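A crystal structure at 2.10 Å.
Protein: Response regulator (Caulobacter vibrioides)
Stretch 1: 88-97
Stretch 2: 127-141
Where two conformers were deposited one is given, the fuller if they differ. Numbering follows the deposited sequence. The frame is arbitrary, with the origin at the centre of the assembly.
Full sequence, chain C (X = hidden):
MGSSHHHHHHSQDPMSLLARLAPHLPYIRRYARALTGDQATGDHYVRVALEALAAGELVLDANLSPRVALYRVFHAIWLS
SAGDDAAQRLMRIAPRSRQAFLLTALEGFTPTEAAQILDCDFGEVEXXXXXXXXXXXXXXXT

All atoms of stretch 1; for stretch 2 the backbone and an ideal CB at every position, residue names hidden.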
# COMPACT_ATOMS: atom_id res chain seq x y z
N GLN C 88 -2.60 -10.96 -0.71
CA GLN C 88 -2.79 -9.91 -1.69
C GLN C 88 -4.03 -9.07 -1.41
O GLN C 88 -4.07 -7.89 -1.77
CB GLN C 88 -2.82 -10.50 -3.11
CG GLN C 88 -1.54 -11.27 -3.48
CD GLN C 88 -0.26 -10.43 -3.35
OE1 GLN C 88 0.34 -10.32 -2.27
NE2 GLN C 88 0.16 -9.83 -4.46
N ARG C 89 -5.05 -9.66 -0.79
CA ARG C 89 -6.24 -8.90 -0.44
C ARG C 89 -5.90 -7.80 0.56
O ARG C 89 -6.56 -6.76 0.60
CB ARG C 89 -7.33 -9.79 0.15
CG ARG C 89 -7.80 -10.91 -0.77
CD ARG C 89 -9.30 -11.16 -0.60
NE ARG C 89 -9.62 -12.54 -0.26
CZ ARG C 89 -9.40 -13.59 -1.06
NH1 ARG C 89 -8.83 -13.42 -2.24
NH2 ARG C 89 -9.73 -14.81 -0.66
N LEU C 90 -4.87 -8.03 1.36
CA LEU C 90 -4.47 -7.07 2.39
C LEU C 90 -4.14 -5.71 1.77
O LEU C 90 -4.23 -4.68 2.44
CB LEU C 90 -3.28 -7.59 3.19
CG LEU C 90 -3.49 -8.79 4.11
CD1 LEU C 90 -2.15 -9.38 4.52
CD2 LEU C 90 -4.30 -8.43 5.36
N MSE C 91 -3.79 -5.70 0.49
CA MSE C 91 -3.39 -4.45 -0.15
C MSE C 91 -4.60 -3.53 -0.43
O MSE C 91 -4.43 -2.34 -0.76
CB MSE C 91 -2.56 -4.73 -1.40
CG MSE C 91 -1.27 -5.51 -1.11
SE MSE C 91 -0.23 -4.85 0.44
CE MSE C 91 0.68 -3.49 -0.58
N ARG C 92 -5.80 -4.08 -0.28
CA ARG C 92 -7.04 -3.30 -0.46
C ARG C 92 -7.44 -2.58 0.81
O ARG C 92 -8.40 -1.82 0.81
CB ARG C 92 -8.18 -4.22 -0.90
CG ARG C 92 -8.00 -4.79 -2.28
CD ARG C 92 -8.16 -3.68 -3.30
NE ARG C 92 -9.50 -3.13 -3.20
CZ ARG C 92 -10.52 -3.49 -3.98
NH1 ARG C 92 -10.31 -4.37 -4.95
NH2 ARG C 92 -11.72 -2.96 -3.80
N ILE C 93 -6.74 -2.85 1.91
CA ILE C 93 -6.99 -2.14 3.15
C ILE C 93 -6.14 -0.85 3.23
O ILE C 93 -4.94 -0.86 2.92
CB ILE C 93 -6.64 -3.03 4.34
CG1 ILE C 93 -7.54 -4.27 4.33
CG2 ILE C 93 -6.75 -2.26 5.64
CD1 ILE C 93 -7.05 -5.38 5.17
N ALA C 94 -6.76 0.24 3.64
CA ALA C 94 -6.03 1.49 3.84
C ALA C 94 -4.80 1.18 4.66
O ALA C 94 -4.89 0.48 5.67
CB ALA C 94 -6.89 2.52 4.56
N PRO C 95 -3.64 1.68 4.22
CA PRO C 95 -2.35 1.40 4.85
C PRO C 95 -2.32 1.53 6.38
O PRO C 95 -1.81 0.62 7.04
CB PRO C 95 -1.42 2.43 4.19
CG PRO C 95 -2.02 2.62 2.80
CD PRO C 95 -3.51 2.52 3.01
N ARG C 96 -2.85 2.61 6.94
CA ARG C 96 -2.78 2.77 8.39
C ARG C 96 -3.67 1.75 9.09
O ARG C 96 -3.38 1.33 10.21
CB ARG C 96 -3.12 4.20 8.81
CG ARG C 96 -2.18 4.77 9.88
CD ARG C 96 -0.75 4.96 9.33
NE ARG C 96 0.27 5.02 10.38
CZ ARG C 96 1.56 5.19 10.15
NH1 ARG C 96 2.00 5.33 8.90
NH2 ARG C 96 2.43 5.22 11.16
N SER C 97 -4.74 1.33 8.43
CA SER C 97 -5.64 0.35 9.02
C SER C 97 -5.00 -1.01 8.87
O SER C 97 -5.15 -1.87 9.74
CB SER C 97 -7.01 0.36 8.34
OG SER C 97 -7.62 1.64 8.46
N UNK C 127 -10.04 2.26 16.25
CA UNK C 127 -10.72 2.77 15.06
C UNK C 127 -10.12 2.09 13.85
O UNK C 127 -10.83 1.53 13.01
CB UNK C 127 -10.60 4.29 14.95
N UNK C 128 -8.79 2.17 13.78
CA UNK C 128 -8.04 1.64 12.65
C UNK C 128 -8.33 0.17 12.43
O UNK C 128 -8.57 -0.25 11.31
CB UNK C 128 -6.54 1.85 12.86
N UNK C 129 -8.31 -0.62 13.49
CA UNK C 129 -8.63 -2.04 13.38
C UNK C 129 -10.09 -2.22 12.97
O UNK C 129 -10.44 -3.17 12.27
CB UNK C 129 -8.35 -2.76 14.70
N UNK C 130 -10.94 -1.31 13.45
CA UNK C 130 -12.35 -1.37 13.11
C UNK C 130 -12.48 -1.23 11.60
O UNK C 130 -13.05 -2.09 10.92
CB UNK C 130 -13.15 -0.29 13.84
N UNK C 131 -11.89 -0.15 11.08
CA UNK C 131 -11.90 0.14 9.64
C UNK C 131 -11.38 -1.03 8.80
O UNK C 131 -11.97 -1.35 7.78
CB UNK C 131 -11.06 1.39 9.36
N UNK C 132 -10.27 -1.64 9.22
CA UNK C 132 -9.76 -2.81 8.51
C UNK C 132 -10.78 -3.95 8.55
O UNK C 132 -10.99 -4.65 7.56
CB UNK C 132 -8.43 -3.26 9.11
N UNK C 133 -11.43 -4.11 9.70
CA UNK C 133 -12.46 -5.13 9.79
C UNK C 133 -13.60 -4.79 8.84
O UNK C 133 -14.15 -5.67 8.16
CB UNK C 133 -12.97 -5.26 11.23
N UNK C 134 -13.95 -3.51 8.79
CA UNK C 134 -15.00 -3.05 7.88
C UNK C 134 -14.66 -3.43 6.45
O UNK C 134 -15.48 -4.00 5.73
CB UNK C 134 -15.19 -1.54 7.99
N UNK C 135 -13.44 -3.09 6.04
CA UNK C 135 -13.01 -3.37 4.69
C UNK C 135 -13.06 -4.88 4.41
O UNK C 135 -13.56 -5.32 3.37
CB UNK C 135 -11.60 -2.82 4.46
N UNK C 136 -12.56 -5.68 5.34
CA UNK C 136 -12.58 -7.13 5.17
C UNK C 136 -14.01 -7.65 5.01
O UNK C 136 -14.26 -8.51 4.17
CB UNK C 136 -11.90 -7.81 6.36
N UNK C 137 -14.94 -7.12 5.79
CA UNK C 137 -16.31 -7.62 5.76
C UNK C 137 -17.04 -7.20 4.48
O UNK C 137 -17.88 -7.94 3.97
CB UNK C 137 -17.08 -7.12 6.99
N UNK C 138 -16.70 -6.03 3.97
CA UNK C 138 -17.37 -5.50 2.78
C UNK C 138 -16.93 -6.18 1.48
O UNK C 138 -17.76 -6.70 0.73
CB UNK C 138 -17.11 -4.00 2.68
N UNK C 139 -15.62 -6.20 1.22
CA UNK C 139 -15.11 -6.67 -0.07
C UNK C 139 -14.13 -7.85 0.04
O UNK C 139 -14.07 -8.70 -0.86
CB UNK C 139 -14.42 -5.51 -0.79
N UNK C 140 -13.37 -7.89 1.13
CA UNK C 140 -12.23 -8.79 1.25
C UNK C 140 -12.56 -10.19 1.78
O UNK C 140 -12.02 -11.17 1.29
CB UNK C 140 -11.19 -8.15 2.17
N UNK C 141 -13.38 -10.27 2.82
CA UNK C 141 -13.88 -11.56 3.30
C UNK C 141 -15.21 -11.85 2.62
O UNK C 141 -15.35 -12.86 1.92
CB UNK C 141 -14.03 -11.57 4.82

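Position 127 has nothing of stretch 1 within 5.5 Å of its ideal CB, so the contact sets no rule there; it is Arg-127. At 128 the CB points toward the turn of backbone at Arg-96 and Ser-97, 4.2 Å from both Arg-96 O and Ser-97 CA. The two stretches come close here, with the CA atoms of 128 and Ser-97 4.5 Å apart, which favours an aliphatic chain of middling size. Leu-128 takes the place, its CD2 lying 3.8 Å from Arg-96 C and 3.5 Å from Ser-97 OG.

Position 129 turns away, and many residues would serve; it is Ile-129. At 130 an ideal CB would be crowded, 3.1 Å from the O of residue 127, which favours glycine; Gly-130 has no CB to place there.

At 131 the CB points toward stretch 1, and its ideal position is 3.6 Å from Ser-97 OG. A hydroxyl so near invites a short polar chain: Asp, Asn, Ser or Thr. Asp-131 accepts a hydrogen bond from Ser-97 OG to its OD2 at 2.7 Å. The same OD2 accepts one from a water (3.1 Å to the water O) that in turn accepts from Ala-94 N (3.0 Å to its O), linking the carboxylate to the N-cap position, right before the helix that starts at Pro-95.

At 132 the ideal CB already lies 3.6 Å from Ser-97 O and 4.0 Å from Ile-93 CG2, so a small residue suits. Ala-132 packs its CB 3.9 Å from Ile-93 CG2.

Positions 133 and 134 are free of stretch 1: Gln-133 and Ala-134.

At 135 the CB faces Ile-93, 4.3 Å from its CG1, with Arg-92 just beyond. A chain with an aliphatic stem and a polar or acidic end fits. Glu-135 lays CG 3.8 Å from Ile-93 CG1, while its OE1 is 4.6 Å from Arg-92 NE, a proximity of opposite charges without a salt bridge.

At 136 the CB points sideways, and a longer apolar chain could reach back. Ile-136 does so, with CG1 4.2 Å from Ile-93 CD1. Out of reach are 137 and 138: Asp-137 and Ala-138.

At 139 the CB points toward stretch 1, 4.8 Å from Arg-92 NH2, a plain call for an acid. Glu-139 OE2 forms a salt bridge with Arg-92 NH2 at 3.0 Å.

At 140, within a wider pi-type turn, the CB lies 4.5 Å from Arg-89 CD; Leu, Met or Ile could fill the space. Leu-140 brings CD2 to 3.5 Å from Ile-93 CG1 and CD1 to 3.7 Å from Arg-92 CB. Position 141 points away: Ala-141.

Stretch 2 (127-141) RLIGDAQAEIDAELA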
# COMPACT_ATOMS: atom_id res chain seq x y z
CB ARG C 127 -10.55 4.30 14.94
CG ARG C 127 -11.20 4.89 13.69
CD ARG C 127 -10.88 6.38 13.49
NE ARG C 127 -9.63 6.64 12.77
CZ ARG C 127 -9.44 6.38 11.47
NH1 ARG C 127 -10.41 5.84 10.73
NH2 ARG C 127 -8.27 6.65 10.91
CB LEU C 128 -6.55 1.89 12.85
CG LEU C 128 -6.15 3.33 12.54
CD1 LEU C 128 -4.71 3.59 12.96
CD2 LEU C 128 -6.35 3.59 11.05
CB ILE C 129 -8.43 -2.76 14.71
CG1 ILE C 129 -6.95 -2.78 15.11
CG2 ILE C 129 -8.97 -4.17 14.62
CD1 ILE C 129 -6.75 -3.25 16.57
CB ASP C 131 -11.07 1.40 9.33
CG ASP C 131 -11.02 1.70 7.85
OD1 ASP C 131 -12.05 2.15 7.30
OD2 ASP C 131 -9.96 1.49 7.22
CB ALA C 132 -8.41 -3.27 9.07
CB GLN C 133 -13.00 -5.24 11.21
CG GLN C 133 -13.97 -6.40 11.38
CD GLN C 133 -13.33 -7.75 11.06
OE1 GLN C 133 -13.48 -8.29 9.95
NE2 GLN C 133 -12.61 -8.31 12.02
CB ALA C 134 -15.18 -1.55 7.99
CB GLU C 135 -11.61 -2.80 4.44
CG GLU C 135 -10.98 -3.21 3.13
CD GLU C 135 -11.84 -2.88 1.92
OE1 GLU C 135 -11.61 -3.50 0.85
OE2 GLU C 135 -12.75 -2.03 2.04
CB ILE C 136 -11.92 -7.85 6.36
CG1 ILE C 136 -10.51 -7.31 6.60
CG2 ILE C 136 -11.88 -9.34 6.11
CD1 ILE C 136 -9.79 -7.95 7.77
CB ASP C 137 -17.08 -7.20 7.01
CG ASP C 137 -16.58 -7.90 8.28
OD1 ASP C 137 -15.90 -8.95 8.16
OD2 ASP C 137 -16.87 -7.40 9.40
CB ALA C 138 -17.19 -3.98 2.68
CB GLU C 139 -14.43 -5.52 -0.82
CG GLU C 139 -15.15 -4.16 -0.73
CD GLU C 139 -14.25 -3.01 -1.19
OE1 GLU C 139 -14.78 -1.97 -1.66
OE2 GLU C 139 -13.01 -3.15 -1.08
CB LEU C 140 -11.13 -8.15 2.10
CG LEU C 140 -10.09 -7.36 1.32
CD1 LEU C 140 -10.75 -6.61 0.17
CD2 LEU C 140 -9.31 -6.42 2.25
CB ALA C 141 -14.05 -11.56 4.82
O HOH W 1 -9.58 -0.21 4.66
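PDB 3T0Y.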